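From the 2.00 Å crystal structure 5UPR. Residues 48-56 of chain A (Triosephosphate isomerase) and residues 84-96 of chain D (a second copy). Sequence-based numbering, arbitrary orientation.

Chain A, residues 48-56: PPSLFISQV
Chain D (84-96) ELSPKMIKEKNIP

The contact between these two copies of triosephosphate isomerase is an apolar one, in which A:Leu51, flanked by A:Pro49 and A:Phe52, packs against one side of a short helix and its flanking loops in chain D, with a single water bridge at its polar margin and no direct hydrogen bond between the stretches.

The chain A segment begins extended, with A:Pro48 and A:Pro49 at phi/psi of -72/162° and -60/150°, then turns at A:Ser50 and A:Leu51 (-58/-31° and -57/-30°). A:Phe52 N donates to A:Pro49 O at 3.0 Å, closing this turn; A:Ile53 to A:Val56 are helical, and the helix runs on later in the chain. In chain D, the helix spans D:Pro87 to D:Glu92. D:Ser86 caps it, its p rotamer letting OG accept a weak bond from D:Met89 N at 3.3 Å. Beyond the helix, D:Asn94 adopts a left-handed conformation (64/32°), and D:Ile95 N returns to D:Ile90 O at 3.3 Å. The nearest CA atoms across the stretches are those of A:Pro49 and D:Leu85, 7.0 Å apart.

A:Leu51 is buried and loses 104 Å² to chain D, the largest share of the 429 Å² covered on both sides. Its CA-to-CB bond points toward chain D, and the m,t rotamer spreads the two methyls among several partners: A:Leu51 CD2 lies 3.9 Å from D:Ile95 CD1, while A:Leu51 CD1 lies 4.1 Å from D:Met89 CG and 4.3 Å from D:Ile90 CG1. A:Leu51 CG also sits 4.0 Å from CD1 of D:Leu85, another m,t leucine directed toward the partner. The same D:Leu85 places CD2 4.0 Å from A:Pro49 CB, so its branched end touches both residues.

D:Met89, a selenomethionine, extends from the helix with chi1 and chi2 both t and chi3 at -82°, bringing CE to 3.5 Å from A:Pro49 CG. The compact proline ring offers this methyl an apolar surface. D:Met89 also meets the edge of the A:Phe52 ring: CG is 4.1 Å from A:Phe52 CE2, and SE lies 5.5 Å from the ring centroid, 78° off the normal. A:Phe52 starts sideways, but chi1 of -58° and chi2 of -70° carry its ring nearer to chain D.

D:Lys93 serves both apolar and polar surroundings. With chi angles t, p, t, t, its aliphatic CD passes 3.8 Å from A:Phe52 CE1, while its ammonium reaches water. D:Lys93 NZ donates to water 1 at 2.7 Å, and that water donates to A:Gln55 OE1 at 2.8 Å, spanning the 4.4 Å between A:Gln55 OE1 and D:Lys93 NZ.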

ATOM      1  N   PRO A  48      -4.742 -10.729   2.972  1.00 20.34           N
ATOM      2  CA  PRO A  48      -5.611  -9.671   3.472  1.00 20.87           C
ATOM      3  C   PRO A  48      -5.085  -8.294   3.109  1.00 20.39           C
ATOM      4  O   PRO A  48      -3.882  -8.166   2.786  1.00 20.61           O
ATOM      5  CB  PRO A  48      -5.484  -9.828   5.007  1.00 21.06           C
ATOM      6  CG  PRO A  48      -4.786 -11.068   5.279  1.00 21.01           C
ATOM      7  CD  PRO A  48      -3.932 -11.300   4.066  1.00 20.03           C
ATOM      8  N   PRO A  49      -5.938  -7.265   3.181  1.00 20.82           N
ATOM      9  CA  PRO A  49      -5.420  -5.893   3.068  1.00 21.03           C
ATOM     10  C   PRO A  49      -4.415  -5.676   4.224  1.00 21.00           C
ATOM     11  O   PRO A  49      -4.557  -6.304   5.317  1.00 21.22           O
ATOM     12  CB  PRO A  49      -6.690  -4.984   3.255  1.00 22.37           C
ATOM     13  CG  PRO A  49      -7.850  -5.912   3.049  1.00 22.35           C
ATOM     14  CD  PRO A  49      -7.368  -7.286   3.471  1.00 21.77           C
ATOM     15  N   SER A  50      -3.430  -4.826   3.987  1.00 21.15           N
ATOM     16  CA  SER A  50      -2.292  -4.714   4.888  1.00 21.65           C
ATOM     17  C   SER A  50      -2.700  -4.351   6.325  1.00 22.69           C
ATOM     18  O   SER A  50      -2.032  -4.746   7.285  1.00 23.90           O
ATOM     19  CB  SER A  50      -1.241  -3.771   4.357  1.00 21.75           C
ATOM     20  OG  SER A  50      -1.726  -2.456   4.221  1.00 23.75           O
ATOM     21  N   LEU A  51      -3.780  -3.609   6.474  1.00 22.41           N
ATOM     22  CA  LEU A  51      -4.315  -3.200   7.783  1.00 23.89           C
ATOM     23  C   LEU A  51      -4.645  -4.359   8.735  1.00 24.62           C
ATOM     24  O   LEU A  51      -4.545  -4.187   9.952  1.00 26.26           O
ATOM     25  CB  LEU A  51      -5.590  -2.365   7.609  1.00 24.23           C
ATOM     26  CG  LEU A  51      -5.529  -0.997   6.995  1.00 25.21           C
ATOM     27  CD1 LEU A  51      -6.912  -0.358   6.943  1.00 26.59           C
ATOM     28  CD2 LEU A  51      -4.590  -0.024   7.806  1.00 26.07           C
ATOM     29  N   PHE A  52      -5.024  -5.516   8.171  1.00 24.59           N
ATOM     30  CA  PHE A  52      -5.517  -6.692   8.867  1.00 25.10           C
ATOM     31  C   PHE A  52      -4.504  -7.869   8.956  1.00 25.31           C
ATOM     32  O   PHE A  52      -4.809  -8.898   9.568  1.00 26.54           O
ATOM     33  CB  PHE A  52      -6.834  -7.189   8.190  1.00 25.43           C
ATOM     34  CG  PHE A  52      -7.910  -6.143   8.153  1.00 26.22           C
ATOM     35  CD1 PHE A  52      -8.531  -5.761   9.328  1.00 26.19           C
ATOM     36  CD2 PHE A  52      -8.197  -5.432   6.986  1.00 25.74           C
ATOM     37  CE1 PHE A  52      -9.485  -4.738   9.326  1.00 27.80           C
ATOM     38  CE2 PHE A  52      -9.120  -4.425   6.971  1.00 27.02           C
ATOM     39  CZ  PHE A  52      -9.773  -4.043   8.146  1.00 27.38           C
ATOM     40  N   ILE A  53      -3.328  -7.736   8.349  1.00 24.16           N
ATOM     41  CA  ILE A  53      -2.373  -8.863   8.365  1.00 24.84           C
ATOM     42  C   ILE A  53      -1.974  -9.270   9.771  1.00 27.86           C
ATOM     43  O   ILE A  53      -1.950 -10.459  10.049  1.00 25.89           O
ATOM     44  CB  ILE A  53      -1.128  -8.569   7.516  1.00 24.62           C
ATOM     45  CG1 ILE A  53      -1.538  -8.556   6.018  1.00 23.65           C
ATOM     46  CG2 ILE A  53      -0.100  -9.651   7.758  1.00 24.35           C
ATOM     47  CD1 ILE A  53      -0.470  -8.069   5.055  1.00 23.68           C
ATOM     48  N   SER A  54      -1.686  -8.297  10.660  1.00 29.83           N
ATOM     49  CA  SER A  54      -1.252  -8.696  12.015  1.00 32.46           C
ATOM     50  C   SER A  54      -2.309  -9.441  12.808  1.00 32.00           C
ATOM     51  O   SER A  54      -1.985 -10.368  13.555  1.00 32.73           O
ATOM     52  CB  SER A  54      -0.708  -7.524  12.834  1.00 35.12           C
ATOM     53  OG  SER A  54      -1.766  -6.690  13.249  1.00 38.67           O
ATOM     54  N   GLN A  55      -3.570  -9.079  12.611  1.00 31.46           N
ATOM     55  CA  GLN A  55      -4.699  -9.760  13.246  1.00 32.27           C
ATOM     56  C   GLN A  55      -4.795 -11.229  12.754  1.00 32.10           C
ATOM     57  O   GLN A  55      -5.023 -12.160  13.540  1.00 33.82           O
ATOM     58  CB  GLN A  55      -6.008  -9.017  12.900  1.00 32.06           C
ATOM     59  CG  GLN A  55      -7.295  -9.672  13.421  1.00 33.50           C
ATOM     60  CD  GLN A  55      -8.574  -9.005  12.925  1.00 33.19           C
ATOM     61  OE1 GLN A  55      -8.565  -7.888  12.454  1.00 32.47           O
ATOM     62  NE2 GLN A  55      -9.665  -9.706  13.023  1.00 32.51           N
ATOM     63  N   VAL A  56      -4.599 -11.417  11.449  1.00 32.21           N
ATOM     64  CA  VAL A  56      -4.610 -12.769  10.900  1.00 30.52           C
ATOM     65  C   VAL A  56      -3.436 -13.573  11.476  1.00 30.97           C
ATOM     66  O   VAL A  56      -3.625 -14.720  11.925  1.00 29.47           O
ATOM     67  CB  VAL A  56      -4.548 -12.757   9.354  1.00 29.19           C
ATOM     68  CG1 VAL A  56      -4.449 -14.139   8.791  1.00 29.80           C
ATOM     69  CG2 VAL A  56      -5.764 -12.086   8.772  1.00 29.31           C
TER
ATOM     70  N   GLU D  84      -4.536  -1.822  -2.558  1.00 19.25           N
ATOM     71  CA  GLU D  84      -5.067  -0.498  -2.196  1.00 19.92           C
ATOM     72  C   GLU D  84      -5.860  -0.557  -0.910  1.00 20.09           C
ATOM     73  O   GLU D  84      -6.590  -1.523  -0.711  1.00 21.16           O
ATOM     74  CB  GLU D  84      -6.036   0.005  -3.344  1.00 20.21           C
ATOM     75  CG  GLU D  84      -5.384   0.267  -4.674  1.00 20.41           C
ATOM     76  CD  GLU D  84      -4.387   1.405  -4.604  1.00 19.39           C
ATOM     77  OE1 GLU D  84      -4.834   2.576  -4.449  1.00 21.03           O
ATOM     78  OE2 GLU D  84      -3.183   1.128  -4.723  1.00 18.92           O
ATOM     79  N   LEU D  85      -5.701   0.472  -0.073  1.00 20.15           N
ATOM     80  CA  LEU D  85      -6.552   0.719   1.106  1.00 20.14           C
ATOM     81  C   LEU D  85      -7.499   1.875   0.815  1.00 19.92           C
ATOM     82  O   LEU D  85      -7.061   3.032   0.689  1.00 19.02           O
ATOM     83  CB  LEU D  85      -5.690   1.053   2.352  1.00 19.51           C
ATOM     84  CG  LEU D  85      -4.559   0.037   2.599  1.00 19.70           C
ATOM     85  CD1 LEU D  85      -3.658   0.466   3.735  1.00 20.33           C
ATOM     86  CD2 LEU D  85      -5.099  -1.373   2.881  1.00 20.37           C
ATOM     87  N   SER D  86      -8.777   1.564   0.682  1.00 20.10           N
ATOM     88  CA  SER D  86      -9.778   2.555   0.401  1.00 20.94           C
ATOM     89  C   SER D  86     -10.116   3.421   1.651  1.00 20.77           C
ATOM     90  O   SER D  86      -9.954   2.978   2.802  1.00 21.43           O
ATOM     91  CB  SER D  86     -11.060   1.918  -0.136  1.00 21.54           C
ATOM     92  OG  SER D  86     -11.628   1.071   0.810  1.00 21.45           O
ATOM     93  N   PRO D  87     -10.565   4.678   1.408  1.00 21.25           N
ATOM     94  CA  PRO D  87     -10.933   5.499   2.550  1.00 21.74           C
ATOM     95  C   PRO D  87     -12.061   4.895   3.371  1.00 23.09           C
ATOM     96  O   PRO D  87     -12.113   5.062   4.583  1.00 22.39           O
ATOM     97  CB  PRO D  87     -11.315   6.832   1.933  1.00 21.79           C
ATOM     98  CG  PRO D  87     -11.510   6.564   0.431  1.00 21.09           C
ATOM     99  CD  PRO D  87     -10.599   5.435   0.130  1.00 20.26           C
ATOM    100  N   LYS D  88     -12.962   4.181   2.703  1.00 25.20           N
ATOM    101  CA  LYS D  88     -14.051   3.526   3.430  1.00 26.58           C
ATOM    102  C   LYS D  88     -13.517   2.485   4.383  1.00 25.79           C
ATOM    103  O   LYS D  88     -13.951   2.411   5.523  1.00 26.29           O
ATOM    104  CB  LYS D  88     -15.034   2.950   2.425  1.00 28.48           C
ATOM    105  CG  LYS D  88     -16.276   2.321   3.029  1.00 31.04           C
ATOM    106  CD  LYS D  88     -17.175   1.876   1.913  1.00 32.46           C
ATOM    107  CE  LYS D  88     -18.232   0.900   2.374  1.00 34.86           C
ATOM    108  NZ  LYS D  88     -19.302   1.627   3.062  1.00 37.30           N
HETATM  109  N   MSE D  89     -12.563   1.679   3.922  1.00 23.95           N
HETATM  110  CA  MSE D  89     -11.949   0.659   4.774  1.00 23.06           C
HETATM  111  C   MSE D  89     -11.243   1.305   5.984  1.00 22.65           C
HETATM  112  O   MSE D  89     -11.310   0.805   7.143  1.00 23.56           O
HETATM  113  CB  MSE D  89     -10.911  -0.137   3.940  1.00 22.19           C
HETATM  114  CG  MSE D  89     -10.269  -1.230   4.756  1.00 22.43           C
HETATM  115 SE   MSE D  89      -8.826  -2.024   3.611  0.83 24.69          SE
HETATM  116  CE  MSE D  89      -9.955  -3.220   2.557  1.00 23.86           C
ATOM    117  N   ILE D  90     -10.499   2.360   5.701  1.00 21.54           N
ATOM    118  CA  ILE D  90      -9.670   3.047   6.706  1.00 21.32           C
ATOM    119  C   ILE D  90     -10.651   3.614   7.769  1.00 22.86           C
ATOM    120  O   ILE D  90     -10.476   3.409   8.962  1.00 24.36           O
ATOM    121  CB  ILE D  90      -8.795   4.137   6.052  1.00 19.61           C
ATOM    122  CG1 ILE D  90      -7.660   3.471   5.211  1.00 18.70           C
ATOM    123  CG2 ILE D  90      -8.195   5.078   7.063  1.00 20.16           C
ATOM    124  CD1 ILE D  90      -7.022   4.418   4.206  1.00 17.38           C
ATOM    125  N   LYS D  91     -11.707   4.275   7.334  1.00 24.29           N
ATOM    126  CA  LYS D  91     -12.678   4.857   8.261  1.00 26.55           C
ATOM    127  C   LYS D  91     -13.353   3.768   9.132  1.00 28.33           C
ATOM    128  O   LYS D  91     -13.504   3.943  10.354  1.00 28.04           O
ATOM    129  CB  LYS D  91     -13.734   5.650   7.507  1.00 27.82           C
ATOM    130  CG  LYS D  91     -14.831   6.271   8.441  1.00 30.54           C
ATOM    131  CD  LYS D  91     -14.231   7.324   9.350  1.00 31.31           C
ATOM    132  CE  LYS D  91     -15.340   7.956  10.205  1.00 32.49           C
ATOM    133  NZ  LYS D  91     -14.590   8.887  11.060  1.00 34.29           N
ATOM    134  N   GLU D  92     -13.788   2.666   8.500  1.00 28.30           N
ATOM    135  CA  GLU D  92     -14.432   1.599   9.225  1.00 29.53           C
ATOM    136  C   GLU D  92     -13.482   0.869  10.210  1.00 29.02           C
ATOM    137  O   GLU D  92     -13.920   0.255  11.120  1.00 30.52           O
ATOM    138  CB  GLU D  92     -15.014   0.592   8.202  1.00 30.87           C
ATOM    139  CG  GLU D  92     -15.801  -0.531   8.779  1.00 33.64           C
ATOM    140  CD  GLU D  92     -16.873  -1.035   7.776  1.00 35.47           C
ATOM    141  OE1 GLU D  92     -17.825  -1.649   8.328  1.00 36.33           O
ATOM    142  OE2 GLU D  92     -16.750  -0.743   6.536  1.00 32.16           O
ATOM    143  N   LYS D  93     -12.182   0.950   9.982  1.00 28.12           N
ATOM    144  CA  LYS D  93     -11.197   0.450  10.941  1.00 28.44           C
ATOM    145  C   LYS D  93     -10.922   1.498  12.061  1.00 28.16           C
ATOM    146  O   LYS D  93     -10.026   1.334  12.840  1.00 26.86           O
ATOM    147  CB  LYS D  93      -9.925   0.037  10.128  1.00 27.99           C
ATOM    148  CG  LYS D  93      -8.732  -0.518  10.882  1.00 28.31           C
ATOM    149  CD  LYS D  93      -9.086  -1.756  11.625  1.00 30.21           C
ATOM    150  CE  LYS D  93      -7.871  -2.499  12.197  1.00 29.61           C
ATOM    151  NZ  LYS D  93      -8.350  -3.523  13.190  1.00 32.52           N
ATOM    152  N   ASN D  94     -11.722   2.562  12.114  1.00 30.48           N
ATOM    153  CA  ASN D  94     -11.613   3.658  13.141  1.00 32.16           C
ATOM    154  C   ASN D  94     -10.323   4.467  13.103  1.00 28.88           C
ATOM    155  O   ASN D  94      -9.884   4.940  14.070  1.00 26.80           O
ATOM    156  CB  ASN D  94     -11.850   3.134  14.547  1.00 36.52           C
ATOM    157  CG  ASN D  94     -13.072   2.276  14.643  1.00 41.29           C
ATOM    158  OD1 ASN D  94     -12.977   1.062  14.904  1.00 48.71           O
ATOM    159  ND2 ASN D  94     -14.222   2.851  14.386  1.00 43.36           N
ATOM    160  N   ILE D  95      -9.766   4.622  11.924  1.00 27.81           N
ATOM    161  CA  ILE D  95      -8.611   5.454  11.685  1.00 26.67           C
ATOM    162  C   ILE D  95      -9.165   6.819  11.232  1.00 27.03           C
ATOM    163  O   ILE D  95      -9.803   6.879  10.177  1.00 25.16           O
ATOM    164  CB  ILE D  95      -7.729   4.820  10.588  1.00 25.59           C
ATOM    165  CG1 ILE D  95      -7.194   3.454  11.083  1.00 24.90           C
ATOM    166  CG2 ILE D  95      -6.588   5.778  10.258  1.00 24.69           C
ATOM    167  CD1 ILE D  95      -6.641   2.573   9.932  1.00 24.20           C
ATOM    168  N   PRO D  96      -8.928   7.902  12.025  1.00 26.69           N
ATOM    169  CA  PRO D  96      -9.602   9.152  11.669  1.00 26.32           C
ATOM    170  C   PRO D  96      -8.897  10.043  10.657  1.00 24.51           C
ATOM    171  O   PRO D  96      -9.564  10.905  10.119  1.00 22.97           O
ATOM    172  CB  PRO D  96      -9.766   9.883  13.015  1.00 27.85           C
ATOM    173  CG  PRO D  96      -8.767   9.292  13.920  1.00 28.74           C
ATOM    174  CD  PRO D  96      -8.386   7.929  13.405  1.00 28.69           C
TER
HETATM  175  O   HOH W   1      -6.796  -5.750  12.944  1.00 27.99           O